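Local coordinates for conserved hypothetical protein (Deinococcus radiodurans, PDB 2A1V) that is of unknown function but folds as a compact single domain of the YjbR family, with helices packed on an antiparallel sheet, at residues L20-L24 / F36-L41; R45-L49 / L85-W90; H75-I79 / V93-V99; Y112-K117 / L130-L134. All coordinates share one frame; numbering follows the deposited sequence. Where two conformers were deposited one is given.

Contact 1: L20-L24 / F36-L41; sequences LPHSL and FKVGYL
Leu24 and Lys37 face each other as an antiparallel hydrogen-bonded pair, and their backbones form the tight part of this contact. Leu24 N gives its proton to Lys37 O at 2.9 Å, a bond bent to 137° at the hydrogen. The return bond, from Lys37 N to Leu24 O, has the same length but is straighter, 164°, and lies in the carbonyl plane. One step along, Ser23 and Val38 make a non-hydrogen-bonded pair whose CA atoms are 4.5 Å apart, and beyond it Gly39 N reaches His22 O at 3.1 Å. That carbonyl also receives the CA-H of Val38 at 3.3 Å, so His22 O is held by two neighbouring residues. The segments belong to the beta hairpin of strands 23-26 and 33-38, the first of them an outermost strand of the six-stranded sheet; a type II turn from Leu20 to Ser23 leads into it. On the face of Ser23 and Val38, helix 101-119 covers the valine, whose CG2 also lies 3.8 Å from Pro21 O. Ser23 OG, anti to its own nitrogen (chi1 173°), passes the edge of the Phe36 ring and is hydrogen-bonded to Tyr47 OH. The other face is looser and nearer solvent. There the methyls of Leu24 and the exposed Leu41 meet obliquely, CD2 to CD2 at 3.6 Å, after the chain has turned its corner at Gly39.

Contact 2: R45-L49 / L85-W90; sequences RMYAL and LNKKHW
A hydrophobic patch on one face of the antiparallel sheet joins strand 43-51 to the loop entering strand 90-94, with the indole of Trp90 at its centre. Met46 and Leu49 both turn their side chains to this loop and cross the Trp90 side chain at about a right angle. Met46 touches the six-membered ring through CG, 3.9 Å from Trp90 CZ2, and its chi1 of 60° sets CG between the backbone nitrogen and carbonyl carbon. Trp90 CH2 points into the strand backbone, 3.9 Å from both Met46 O and Tyr47 C, with Ala48 N near the plane of the ring at its edge. Leu49 packs its CD2 on Leu85 CD2 at 4.2 Å. The same Leu85 methyl meets Met46 CE more loosely, while Leu85 CD1 covers one indole face, 3.5 Å above the plane and offset toward the rim. Within strand 43-51, Tyr47 and Ala48 together oppose Phe36 in a classic beta bulge, and their side chains leave on the side of helix 101-119, where the Tyr47 ring meets Tyr112 edge-to-face. The loop has its own scaffold, an Asx turn. Asn86 OD1 accepts from Lys88 N at 3.2 Å and from Lys88 NZ at 3.0 Å, while Asn86 O takes both His89 N and Trp90 N, each at 2.9 Å. The same carbonyl oxygen lies in the plane of the indole at its edge.

Contact 3: H75-I79 / V93-V99; sequences HPQSI and VTLDGTV
His75, the first residue to leave helical geometry after helix 65-74, presents a ring face to Val99. Val99 CG2 sits 4.2 Å from the centroid of the His75 ring and 25° off the normal, a CH-pi contact displaced toward the rim. His75 O ties the following turn together by accepting from both Ser78 N and Ile79 N. Gln77 takes part through its carbonyl, to which water 1 donates; that water also bonds Thr94 OG1. Ser78 meets the other segment through its carbonyl, CB and OG. Its O receives Thr94 N at 2.9 Å in the carbonyl plane, and water 3 bridges the same oxygen to Thr94 OG1. Its CB rests 3.8 Å from Val99 CG2, and its OG, placed beside the backbone nitrogen (chi1 -69°), lies close to Thr98 OG1, modelled too short for its exact geometry to be relied on. Water 2 links that serine OG to Asp96 OD2 at 2.8 Å. The aspartate's other oxygen, OD1, accepts from Thr98 N at 3.2 Å, from above the carboxylate plane, and closes an Asx turn. Ile79 ends the segment beside Val93, the two side chains pointing the same way with CG1 to CG1 at 4.1 Å. They form an antiparallel non-hydrogen-bonded pair at the start of strand 79-81, an outermost strand of the sheet laid against strand 90-94.

Contact 4: Y112-K117 / L130-L134; sequences YLLVTK and LPDSL
Leu130 opens an irregular segment that follows helix 122-128 and packs along one side of helix 101-119, a loop-on-helix contact on the helical layer of this alpha+beta fold. Its side chain crosses that of Thr116 obliquely, Leu130 CD1 3.9 Å from Thr116 CB, while CD2 lies at the same distance from Tyr112 OH. Thr116 is turned so that OG1 sits between its backbone nitrogen and carbonyl carbon (chi1 68°), which lets the hydroxyl bond back to Leu113 O at 2.7 Å and leaves the CG2 methyl over one face of the Tyr112 ring. Pro131 comes to the edge of that ring near its plane, CD 3.9 Å from the phenol oxygen, whose hydrogen bond goes to Pro21 O. The proline carbonyl meets Leu113 CD2 at 3.6 Å. Asp132 forms the polar, solvent-facing end of the contact. Its carbonyl accepts from Lys117 NZ at 3.1 Å, in plane and on a lone pair; in the modelled conformer, OD1 adds a weak salt bridge to the same amine, less certain than the carbonyl bond. The lysine chain bends at chi2 and chi4 to bring NZ there. Ser133 carries the backbone past Leu113 CD2, its side chain directed away from the helix. Leu134 returns to apolar packing: it lies obliquely against Tyr112 and tip to tip with Leu113, their CD1 methyls 3.8 Å apart.

How the contacts relate
From the N terminus, contact 1 closes the hairpin of strands 23-26 and 33-38, and strand 43-51 then leads into contact 2, joined to it by Val38 O with Arg45 N. Contact 2 spans a long loop holding strand 58-62, helix 65-74 and strand 79-81, and crosses contact 3, since 75-79 falls between its segments and 93-99 after them. Contact 3 pairs the far edge of the sheet, its centre about 26 Å from that of contact 1. Contact 4 comes last, closing the loop around helix 122-128; it touches contact 1 through Pro21 and Tyr112 and contact 2 through Val115, joining the C-terminal segment and helix 101-119 to the sheet.

Contact 1: L20-L24 / F36-L41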
loop_
_atom_site.group_PDB
_atom_site.type_symbol
_atom_site.label_atom_id
_atom_site.label_comp_id
_atom_site.label_asym_id
_atom_site.label_seq_id
_atom_site.Cartn_x
_atom_site.Cartn_y
_atom_site.Cartn_z
ATOM N N LEU A 20 -6.668 -8.330 3.747
ATOM C CA LEU A 20 -5.300 -8.576 4.195
ATOM C C LEU A 20 -5.344 -8.794 5.697
ATOM O O LEU A 20 -5.956 -8.013 6.429
ATOM C CB LEU A 20 -4.403 -7.413 3.844
ATOM C CG LEU A 20 -4.475 -7.003 2.389
ATOM C CD1 LEU A 20 -3.679 -5.720 2.077
ATOM C CD2 LEU A 20 -4.041 -8.185 1.528
ATOM N N PRO A 21 -4.754 -9.914 6.153
ATOM C CA PRO A 21 -4.777 -10.270 7.551
ATOM C C PRO A 21 -4.118 -9.245 8.454
ATOM O O PRO A 21 -3.017 -8.758 8.162
ATOM C CB PRO A 21 -4.001 -11.613 7.593
ATOM C CG PRO A 21 -4.158 -12.165 6.206
ATOM C CD PRO A 21 -4.054 -10.952 5.349
ATOM N N HIS A 22 -4.814 -8.981 9.552
ATOM C CA HIS A 22 -4.418 -8.028 10.595
ATOM C C HIS A 22 -4.186 -6.579 10.124
ATOM O O HIS A 22 -3.295 -5.862 10.653
ATOM C CB HIS A 22 -3.222 -8.551 11.340
ATOM C CG HIS A 22 -3.405 -9.925 11.869
ATOM N ND1 HIS A 22 -4.154 -10.189 13.000
ATOM C CD2 HIS A 22 -2.962 -11.122 11.408
ATOM C CE1 HIS A 22 -4.131 -11.491 13.231
ATOM N NE2 HIS A 22 -3.412 -12.078 12.283
ATOM N N SER A 23 -5.018 -6.143 9.159
ATOM C CA SER A 23 -4.919 -4.805 8.666
ATOM C C SER A 23 -5.927 -3.977 9.459
ATOM O O SER A 23 -6.953 -4.494 9.916
ATOM C CB SER A 23 -5.166 -4.702 7.169
ATOM O OG SER A 23 -5.217 -3.329 6.778
ATOM N N LEU A 24 -5.589 -2.706 9.635
ATOM C CA LEU A 24 -6.345 -1.771 10.502
ATOM C C LEU A 24 -6.259 -0.356 9.900
ATOM O O LEU A 24 -5.183 0.083 9.460
ATOM C CB LEU A 24 -5.651 -1.715 11.872
ATOM C CG LEU A 24 -5.322 -3.017 12.651
ATOM C CD1 LEU A 24 -3.944 -2.954 13.397
ATOM C CD2 LEU A 24 -6.465 -3.328 13.631
ATOM N N PHE A 36 -3.305 2.722 6.613
ATOM C CA PHE A 36 -3.459 1.279 6.759
ATOM C C PHE A 36 -2.204 0.735 7.400
ATOM O O PHE A 36 -1.079 0.969 6.925
ATOM C CB PHE A 36 -3.714 0.586 5.419
ATOM C CG PHE A 36 -4.905 1.107 4.691
ATOM C CD1 PHE A 36 -4.789 2.187 3.823
ATOM C CD2 PHE A 36 -6.147 0.494 4.853
ATOM C CE1 PHE A 36 -5.897 2.686 3.134
ATOM C CE2 PHE A 36 -7.260 0.948 4.149
ATOM C CZ PHE A 36 -7.144 2.049 3.295
ATOM N N LYS A 37 -2.406 0.018 8.501
ATOM C CA LYS A 37 -1.319 -0.549 9.282
ATOM C C LYS A 37 -1.584 -2.046 9.430
ATOM O O LYS A 37 -2.738 -2.497 9.370
ATOM C CB LYS A 37 -1.217 0.152 10.642
ATOM C CG LYS A 37 -0.750 1.623 10.578
ATOM C CD LYS A 37 -0.721 2.315 11.959
ATOM C CE LYS A 37 0.086 3.625 11.974
ATOM N NZ LYS A 37 0.086 4.401 13.287
ATOM N N VAL A 38 -0.509 -2.811 9.576
ATOM C CA VAL A 38 -0.589 -4.238 9.798
ATOM C C VAL A 38 0.137 -4.605 11.096
ATOM O O VAL A 38 1.218 -4.070 11.417
ATOM C CB VAL A 38 -0.006 -5.033 8.578
ATOM C CG1 VAL A 38 1.424 -4.620 8.271
ATOM C CG2 VAL A 38 -0.040 -6.516 8.795
ATOM N N GLY A 39 -0.475 -5.514 11.838
ATOM C CA GLY A 39 0.174 -6.143 12.977
ATOM C C GLY A 39 -0.686 -6.304 14.196
ATOM O O GLY A 39 -1.881 -6.416 14.086
ATOM N N TYR A 40 -0.060 -6.372 15.366
ATOM C CA TYR A 40 -0.818 -6.495 16.624
ATOM C C TYR A 40 -1.441 -5.131 16.916
ATOM O O TYR A 40 -1.011 -4.071 16.424
ATOM C CB TYR A 40 0.078 -6.931 17.822
ATOM C CG TYR A 40 0.985 -8.165 17.608
ATOM C CD1 TYR A 40 2.223 -8.051 16.906
ATOM C CD2 TYR A 40 0.630 -9.425 18.128
ATOM C CE1 TYR A 40 3.096 -9.156 16.742
ATOM C CE2 TYR A 40 1.469 -10.544 17.960
ATOM C CZ TYR A 40 2.710 -10.426 17.257
ATOM O OH TYR A 40 3.550 -11.537 17.068
ATOM N N LEU A 41 -2.462 -5.156 17.731
ATOM C CA LEU A 41 -3.023 -3.926 18.228
ATOM C C LEU A 41 -1.980 -3.139 19.004
ATOM O O LEU A 41 -1.991 -1.925 18.940
ATOM C CB LEU A 41 -4.336 -4.195 19.013
ATOM C CG LEU A 41 -5.599 -4.357 18.151
ATOM C CD1 LEU A 41 -6.858 -4.401 19.080
ATOM C CD2 LEU A 41 -5.770 -3.207 17.113
#

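Contact 2: R45-L49 / L85-W90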
loop_
_atom_site.group_PDB
_atom_site.type_symbol
_atom_site.label_atom_id
_atom_site.label_comp_id
_atom_site.label_asym_id
_atom_site.label_seq_id
_atom_site.Cartn_x
_atom_site.Cartn_y
_atom_site.Cartn_z
ATOM N N ARG A 45 2.360 -1.576 11.854
ATOM C CA ARG A 45 3.270 -0.873 10.961
ATOM C C ARG A 45 2.553 -0.427 9.679
ATOM O O ARG A 45 1.934 -1.236 9.005
ATOM C CB ARG A 45 4.444 -1.801 10.580
ATOM C CG ARG A 45 5.311 -2.345 11.755
ATOM C CD ARG A 45 6.271 -1.304 12.330
ATOM N NE ARG A 45 5.690 -0.569 13.457
ATOM C CZ ARG A 45 6.044 -0.668 14.743
ATOM N NH1 ARG A 45 7.019 -1.463 15.167
ATOM N NH2 ARG A 45 5.398 0.064 15.622
ATOM N N MET A 46 2.667 0.853 9.339
ATOM C CA MET A 46 2.025 1.414 8.153
ATOM C C MET A 46 2.526 0.821 6.833
ATOM O O MET A 46 3.723 0.625 6.640
ATOM C CB MET A 46 2.108 2.954 8.131
ATOM C CG MET A 46 3.481 3.503 8.120
ATOM S SD MET A 46 3.647 5.289 8.565
ATOM C CE MET A 46 2.593 6.005 7.377
ATOM N N TYR A 47 1.584 0.540 5.925
ATOM C CA TYR A 47 1.934 0.039 4.618
ATOM C C TYR A 47 1.258 0.781 3.464
ATOM O O TYR A 47 1.603 0.524 2.316
ATOM C CB TYR A 47 1.660 -1.485 4.531
ATOM C CG TYR A 47 0.206 -1.884 4.513
ATOM C CD1 TYR A 47 -0.516 -1.916 3.319
ATOM C CD2 TYR A 47 -0.471 -2.220 5.706
ATOM C CE1 TYR A 47 -1.862 -2.270 3.312
ATOM C CE2 TYR A 47 -1.807 -2.562 5.697
ATOM C CZ TYR A 47 -2.496 -2.607 4.499
ATOM O OH TYR A 47 -3.831 -2.962 4.481
ATOM N N ALA A 48 0.253 1.610 3.743
ATOM C CA ALA A 48 -0.359 2.445 2.706
ATOM C C ALA A 48 -1.002 3.669 3.355
ATOM O O ALA A 48 -1.452 3.589 4.494
ATOM C CB ALA A 48 -1.351 1.702 1.948
ATOM N N LEU A 49 -1.008 4.800 2.654
ATOM C CA LEU A 49 -1.656 6.006 3.165
ATOM C C LEU A 49 -2.287 6.788 2.009
ATOM O O LEU A 49 -1.735 6.823 0.880
ATOM C CB LEU A 49 -0.659 6.959 3.842
ATOM C CG LEU A 49 0.430 6.617 4.828
ATOM C CD1 LEU A 49 1.533 5.721 4.205
ATOM C CD2 LEU A 49 0.978 7.993 5.300
ATOM N N LEU A 85 7.478 11.255 3.266
ATOM C CA LEU A 85 7.840 9.915 3.703
ATOM C C LEU A 85 9.268 9.644 3.339
ATOM O O LEU A 85 9.849 10.395 2.599
ATOM C CB LEU A 85 6.922 8.844 3.061
ATOM C CG LEU A 85 5.448 8.941 3.396
ATOM C CD1 LEU A 85 4.577 8.315 2.294
ATOM C CD2 LEU A 85 5.158 8.400 4.806
ATOM N N ASN A 86 9.796 8.529 3.825
ATOM C CA ASN A 86 11.153 8.065 3.502
ATOM C C ASN A 86 11.231 7.692 2.038
ATOM O O ASN A 86 10.731 6.640 1.632
ATOM C CB ASN A 86 11.471 6.837 4.367
ATOM C CG ASN A 86 12.935 6.482 4.374
ATOM O OD1 ASN A 86 13.637 6.766 3.417
ATOM N ND2 ASN A 86 13.402 5.831 5.468
ATOM N N LYS A 87 11.892 8.542 1.248
ATOM C CA LYS A 87 11.834 8.406 -0.197
ATOM C C LYS A 87 12.798 7.307 -0.696
ATOM O O LYS A 87 12.802 6.968 -1.857
ATOM C CB LYS A 87 12.051 9.765 -0.886
ATOM C CG LYS A 87 10.882 10.749 -0.645
ATOM C CD LYS A 87 11.248 12.210 -0.885
ATOM C CE LYS A 87 10.540 13.161 0.084
ATOM N NZ LYS A 87 9.150 13.556 -0.302
ATOM N N LYS A 88 13.584 6.727 0.207
ATOM C CA LYS A 88 14.309 5.512 -0.103
ATOM C C LYS A 88 13.318 4.323 -0.272
ATOM O O LYS A 88 13.621 3.367 -0.974
ATOM C CB LYS A 88 15.313 5.174 1.026
ATOM C CG LYS A 88 16.570 6.045 1.081
ATOM C CD LYS A 88 17.647 5.602 2.138
ATOM C CE LYS A 88 17.083 5.505 3.599
ATOM N NZ LYS A 88 16.534 6.796 4.085
ATOM N N HIS A 89 12.163 4.369 0.414
ATOM C CA HIS A 89 11.265 3.197 0.483
ATOM C C HIS A 89 9.830 3.407 0.052
ATOM O O HIS A 89 9.130 2.443 -0.265
ATOM C CB HIS A 89 11.310 2.618 1.886
ATOM C CG HIS A 89 12.689 2.210 2.316
ATOM N ND1 HIS A 89 13.280 1.058 1.872
ATOM C CD2 HIS A 89 13.606 2.818 3.106
ATOM C CE1 HIS A 89 14.486 0.946 2.398
ATOM N NE2 HIS A 89 14.709 2.001 3.155
ATOM N N TRP A 90 9.408 4.653 0.004
ATOM C CA TRP A 90 7.994 5.033 -0.355
ATOM C C TRP A 90 7.856 5.818 -1.661
ATOM O O TRP A 90 8.628 6.725 -1.954
ATOM C CB TRP A 90 7.417 5.927 0.712
ATOM C CG TRP A 90 7.192 5.304 2.019
ATOM C CD1 TRP A 90 8.087 5.161 2.981
ATOM C CD2 TRP A 90 5.969 4.745 2.514
ATOM N NE1 TRP A 90 7.523 4.593 4.089
ATOM C CE2 TRP A 90 6.216 4.320 3.834
ATOM C CE3 TRP A 90 4.684 4.561 1.971
ATOM C CZ2 TRP A 90 5.251 3.677 4.614
ATOM C CZ3 TRP A 90 3.704 3.939 2.770
ATOM C CH2 TRP A 90 4.002 3.498 4.060
#

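Contact 3: H75-I79 / V93-V99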
loop_
_atom_site.group_PDB
_atom_site.type_symbol
_atom_site.label_atom_id
_atom_site.label_comp_id
_atom_site.label_asym_id
_atom_site.label_seq_id
_atom_site.Cartn_x
_atom_site.Cartn_y
_atom_site.Cartn_z
ATOM N N HIS A 75 6.541 5.768 -15.195
ATOM C CA HIS A 75 5.303 6.567 -15.014
ATOM C C HIS A 75 5.618 7.888 -14.332
ATOM O O HIS A 75 5.077 8.163 -13.268
ATOM C CB HIS A 75 4.305 5.818 -14.120
ATOM C CG HIS A 75 3.960 4.444 -14.599
ATOM N ND1 HIS A 75 3.003 4.212 -15.558
ATOM C CD2 HIS A 75 4.421 3.224 -14.224
ATOM C CE1 HIS A 75 2.902 2.908 -15.767
ATOM N NE2 HIS A 75 3.760 2.289 -14.974
ATOM N N PRO A 76 6.483 8.728 -14.955
ATOM C CA PRO A 76 7.065 9.924 -14.283
ATOM C C PRO A 76 6.038 11.000 -13.951
ATOM O O PRO A 76 6.211 11.776 -12.995
ATOM C CB PRO A 76 8.063 10.457 -15.307
ATOM C CG PRO A 76 7.610 9.857 -16.638
ATOM C CD PRO A 76 6.925 8.581 -16.357
ATOM N N GLN A 77 4.963 11.051 -14.724
ATOM C CA GLN A 77 3.918 12.011 -14.444
ATOM C C GLN A 77 2.973 11.552 -13.313
ATOM O O GLN A 77 2.238 12.367 -12.829
ATOM C CB GLN A 77 3.106 12.334 -15.713
ATOM C CG GLN A 77 3.755 13.415 -16.549
ATOM C CD GLN A 77 5.032 12.939 -17.200
ATOM O OE1 GLN A 77 5.004 12.047 -18.037
ATOM N NE2 GLN A 77 6.158 13.488 -16.774
ATOM N N SER A 78 3.008 10.270 -12.923
ATOM C CA SER A 78 2.017 9.638 -12.015
ATOM C C SER A 78 2.586 8.994 -10.736
ATOM O O SER A 78 1.829 8.701 -9.759
ATOM C CB SER A 78 1.223 8.584 -12.763
ATOM O OG SER A 78 0.378 9.176 -13.724
ATOM N N ILE A 79 3.899 8.788 -10.714
ATOM C CA ILE A 79 4.561 8.195 -9.554
ATOM C C ILE A 79 5.728 9.046 -9.144
ATOM O O ILE A 79 6.618 9.229 -9.929
ATOM C CB ILE A 79 5.033 6.789 -9.836
ATOM C CG1 ILE A 79 3.835 5.938 -10.321
ATOM C CG2 ILE A 79 5.717 6.172 -8.529
ATOM C CD1 ILE A 79 4.139 4.498 -10.431
ATOM N N VAL A 93 1.553 7.462 -5.694
ATOM C CA VAL A 93 0.905 7.225 -6.979
ATOM C C VAL A 93 -0.413 7.975 -7.055
ATOM O O VAL A 93 -1.289 7.831 -6.149
ATOM C CB VAL A 93 0.567 5.734 -7.189
ATOM C CG1 VAL A 93 0.117 5.505 -8.590
ATOM C CG2 VAL A 93 1.765 4.900 -6.908
ATOM N N THR A 94 -0.562 8.761 -8.131
ATOM C CA THR A 94 -1.827 9.445 -8.380
ATOM C C THR A 94 -2.856 8.457 -8.915
ATOM O O THR A 94 -2.620 7.794 -9.930
ATOM C CB THR A 94 -1.607 10.621 -9.369
ATOM O OG1 THR A 94 -0.461 11.366 -8.951
ATOM C CG2 THR A 94 -2.824 11.560 -9.419
ATOM N N LEU A 95 -3.984 8.318 -8.233
ATOM C CA LEU A 95 -5.030 7.389 -8.675
ATOM C C LEU A 95 -6.042 8.048 -9.642
ATOM O O LEU A 95 -7.241 8.266 -9.338
ATOM C CB LEU A 95 -5.745 6.801 -7.465
ATOM C CG LEU A 95 -4.881 6.109 -6.409
ATOM C CD1 LEU A 95 -5.843 5.535 -5.380
ATOM C CD2 LEU A 95 -3.972 5.035 -6.987
ATOM N N ASP A 96 -5.540 8.353 -10.824
ATOM C CA ASP A 96 -6.327 9.017 -11.873
ATOM C C ASP A 96 -6.509 8.147 -13.086
ATOM O O ASP A 96 -6.951 8.643 -14.111
ATOM C CB ASP A 96 -5.672 10.333 -12.281
ATOM C CG ASP A 96 -4.266 10.179 -12.762
ATOM O OD1 ASP A 96 -3.741 9.035 -12.831
ATOM O OD2 ASP A 96 -3.659 11.225 -13.069
ATOM N N GLY A 97 -6.157 6.870 -13.003
ATOM C CA GLY A 97 -6.366 5.986 -14.126
ATOM C C GLY A 97 -5.199 5.878 -15.090
ATOM O O GLY A 97 -5.262 5.100 -16.042
ATOM N N THR A 98 -4.103 6.595 -14.796
ATOM C CA THR A 98 -2.945 6.642 -15.648
ATOM C C THR A 98 -1.995 5.498 -15.387
ATOM O O THR A 98 -1.148 5.213 -16.211
ATOM C CB THR A 98 -2.188 8.001 -15.498
ATOM O OG1 THR A 98 -1.912 8.310 -14.109
ATOM C CG2 THR A 98 -3.006 9.095 -16.072
ATOM N N VAL A 99 -2.107 4.851 -14.228
ATOM C CA VAL A 99 -1.339 3.633 -13.958
ATOM C C VAL A 99 -2.350 2.470 -13.927
ATOM O O VAL A 99 -3.395 2.580 -13.282
ATOM C CB VAL A 99 -0.564 3.770 -12.602
ATOM C CG1 VAL A 99 0.074 2.476 -12.173
ATOM C CG2 VAL A 99 0.477 4.872 -12.700
HETATM O O HOH W 1 -0.320 13.067 -10.982
HETATM O O HOH W 2 -0.947 11.648 -13.332
HETATM O O HOH W 3 1.960 10.987 -7.676
#

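Contact 4: Y112-K117 / L130-L134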
loop_
_atom_site.group_PDB
_atom_site.type_symbol
_atom_site.label_atom_id
_atom_site.label_comp_id
_atom_site.label_asym_id
_atom_site.label_seq_id
_atom_site.Cartn_x
_atom_site.Cartn_y
_atom_site.Cartn_z
ATOM N N TYR A 112 2.146 -4.091 1.661
ATOM C CA TYR A 112 1.729 -4.957 2.785
ATOM C C TYR A 112 2.714 -6.098 3.040
ATOM O O TYR A 112 3.157 -6.278 4.169
ATOM C CB TYR A 112 0.305 -5.524 2.543
ATOM C CG TYR A 112 -0.166 -6.574 3.531
ATOM C CD1 TYR A 112 0.158 -7.894 3.348
ATOM C CD2 TYR A 112 -0.883 -6.221 4.682
ATOM C CE1 TYR A 112 -0.200 -8.850 4.271
ATOM C CE2 TYR A 112 -1.289 -7.158 5.599
ATOM C CZ TYR A 112 -0.946 -8.485 5.389
ATOM O OH TYR A 112 -1.331 -9.454 6.270
ATOM N N LEU A 113 3.027 -6.884 2.011
ATOM C CA LEU A 113 3.976 -8.023 2.172
ATOM C C LEU A 113 5.362 -7.599 2.628
ATOM O O LEU A 113 5.977 -8.224 3.524
ATOM C CB LEU A 113 4.094 -8.835 0.902
ATOM C CG LEU A 113 2.894 -9.752 0.690
ATOM C CD1 LEU A 113 2.863 -10.262 -0.811
ATOM C CD2 LEU A 113 2.920 -10.925 1.683
ATOM N N LEU A 114 5.840 -6.526 2.021
ATOM C CA LEU A 114 7.164 -6.017 2.341
ATOM C C LEU A 114 7.183 -5.627 3.797
ATOM O O LEU A 114 8.117 -5.922 4.533
ATOM C CB LEU A 114 7.460 -4.828 1.426
ATOM C CG LEU A 114 8.677 -3.944 1.466
ATOM C CD1 LEU A 114 8.811 -3.248 0.054
ATOM C CD2 LEU A 114 8.557 -2.920 2.571
ATOM N N VAL A 115 6.154 -4.922 4.227
ATOM C CA VAL A 115 6.079 -4.524 5.617
ATOM C C VAL A 115 6.048 -5.713 6.592
ATOM O O VAL A 115 6.736 -5.697 7.591
ATOM C CB VAL A 115 4.952 -3.500 5.894
ATOM C CG1 VAL A 115 4.812 -3.260 7.370
ATOM C CG2 VAL A 115 5.222 -2.185 5.158
ATOM N N THR A 116 5.252 -6.727 6.292
ATOM C CA THR A 116 5.279 -7.954 7.086
ATOM C C THR A 116 6.644 -8.619 7.146
ATOM O O THR A 116 7.003 -9.194 8.156
ATOM C CB THR A 116 4.226 -8.982 6.659
ATOM O OG1 THR A 116 4.524 -9.501 5.367
ATOM C CG2 THR A 116 2.846 -8.392 6.558
ATOM N N LYS A 117 7.379 -8.549 6.046
ATOM C CA LYS A 117 8.723 -9.087 5.982
ATOM C C LYS A 117 9.724 -8.236 6.740
ATOM O O LYS A 117 10.520 -8.754 7.487
ATOM C CB LYS A 117 9.191 -9.304 4.543
ATOM C CG LYS A 117 8.489 -10.407 3.769
ATOM C CD LYS A 117 8.152 -11.598 4.636
ATOM C CE LYS A 117 7.880 -12.855 3.813
ATOM N NZ LYS A 117 7.331 -12.624 2.466
ATOM N N LEU A 130 0.843 -13.903 9.771
ATOM C CA LEU A 130 1.028 -13.103 8.563
ATOM C C LEU A 130 1.549 -13.986 7.446
ATOM O O LEU A 130 2.524 -14.678 7.664
ATOM C CB LEU A 130 2.040 -11.983 8.824
ATOM C CG LEU A 130 1.668 -11.041 9.961
ATOM C CD1 LEU A 130 2.748 -9.994 10.168
ATOM C CD2 LEU A 130 0.285 -10.394 9.722
ATOM N N PRO A 131 0.915 -13.957 6.240
ATOM C CA PRO A 131 1.304 -14.926 5.219
ATOM C C PRO A 131 2.574 -14.571 4.422
ATOM O O PRO A 131 2.918 -13.395 4.292
ATOM C CB PRO A 131 0.093 -14.974 4.331
ATOM C CG PRO A 131 -0.358 -13.544 4.323
ATOM C CD PRO A 131 -0.177 -13.094 5.755
ATOM N N ASP A 132 3.282 -15.601 3.947
ATOM C CA ASP A 132 4.462 -15.440 3.063
ATOM C C ASP A 132 4.086 -14.788 1.724
ATOM O O ASP A 132 4.793 -13.914 1.253
ATOM C CB ASP A 132 5.149 -16.802 2.788
ATOM C CG ASP A 132 6.449 -16.674 1.944
ATOM O OD1 ASP A 132 7.382 -15.887 2.276
ATOM O OD2 ASP A 132 6.553 -17.400 0.942
ATOM N N SER A 133 2.969 -15.213 1.143
ATOM C CA SER A 133 2.440 -14.624 -0.123
ATOM C C SER A 133 0.937 -14.447 -0.013
ATOM O O SER A 133 0.315 -14.982 0.929
ATOM C CB SER A 133 2.751 -15.520 -1.350
ATOM O OG SER A 133 2.165 -16.831 -1.211
ATOM N N LEU A 134 0.350 -13.739 -0.988
ATOM C CA LEU A 134 -1.108 -13.469 -1.053
ATOM C C LEU A 134 -1.826 -14.155 -2.259
ATOM O O LEU A 134 -1.333 -14.154 -3.401
ATOM C CB LEU A 134 -1.408 -11.958 -1.091
ATOM C CG LEU A 134 -0.900 -11.159 0.106
ATOM C CD1 LEU A 134 -0.794 -9.619 -0.165
ATOM C CD2 LEU A 134 -1.720 -11.449 1.348
#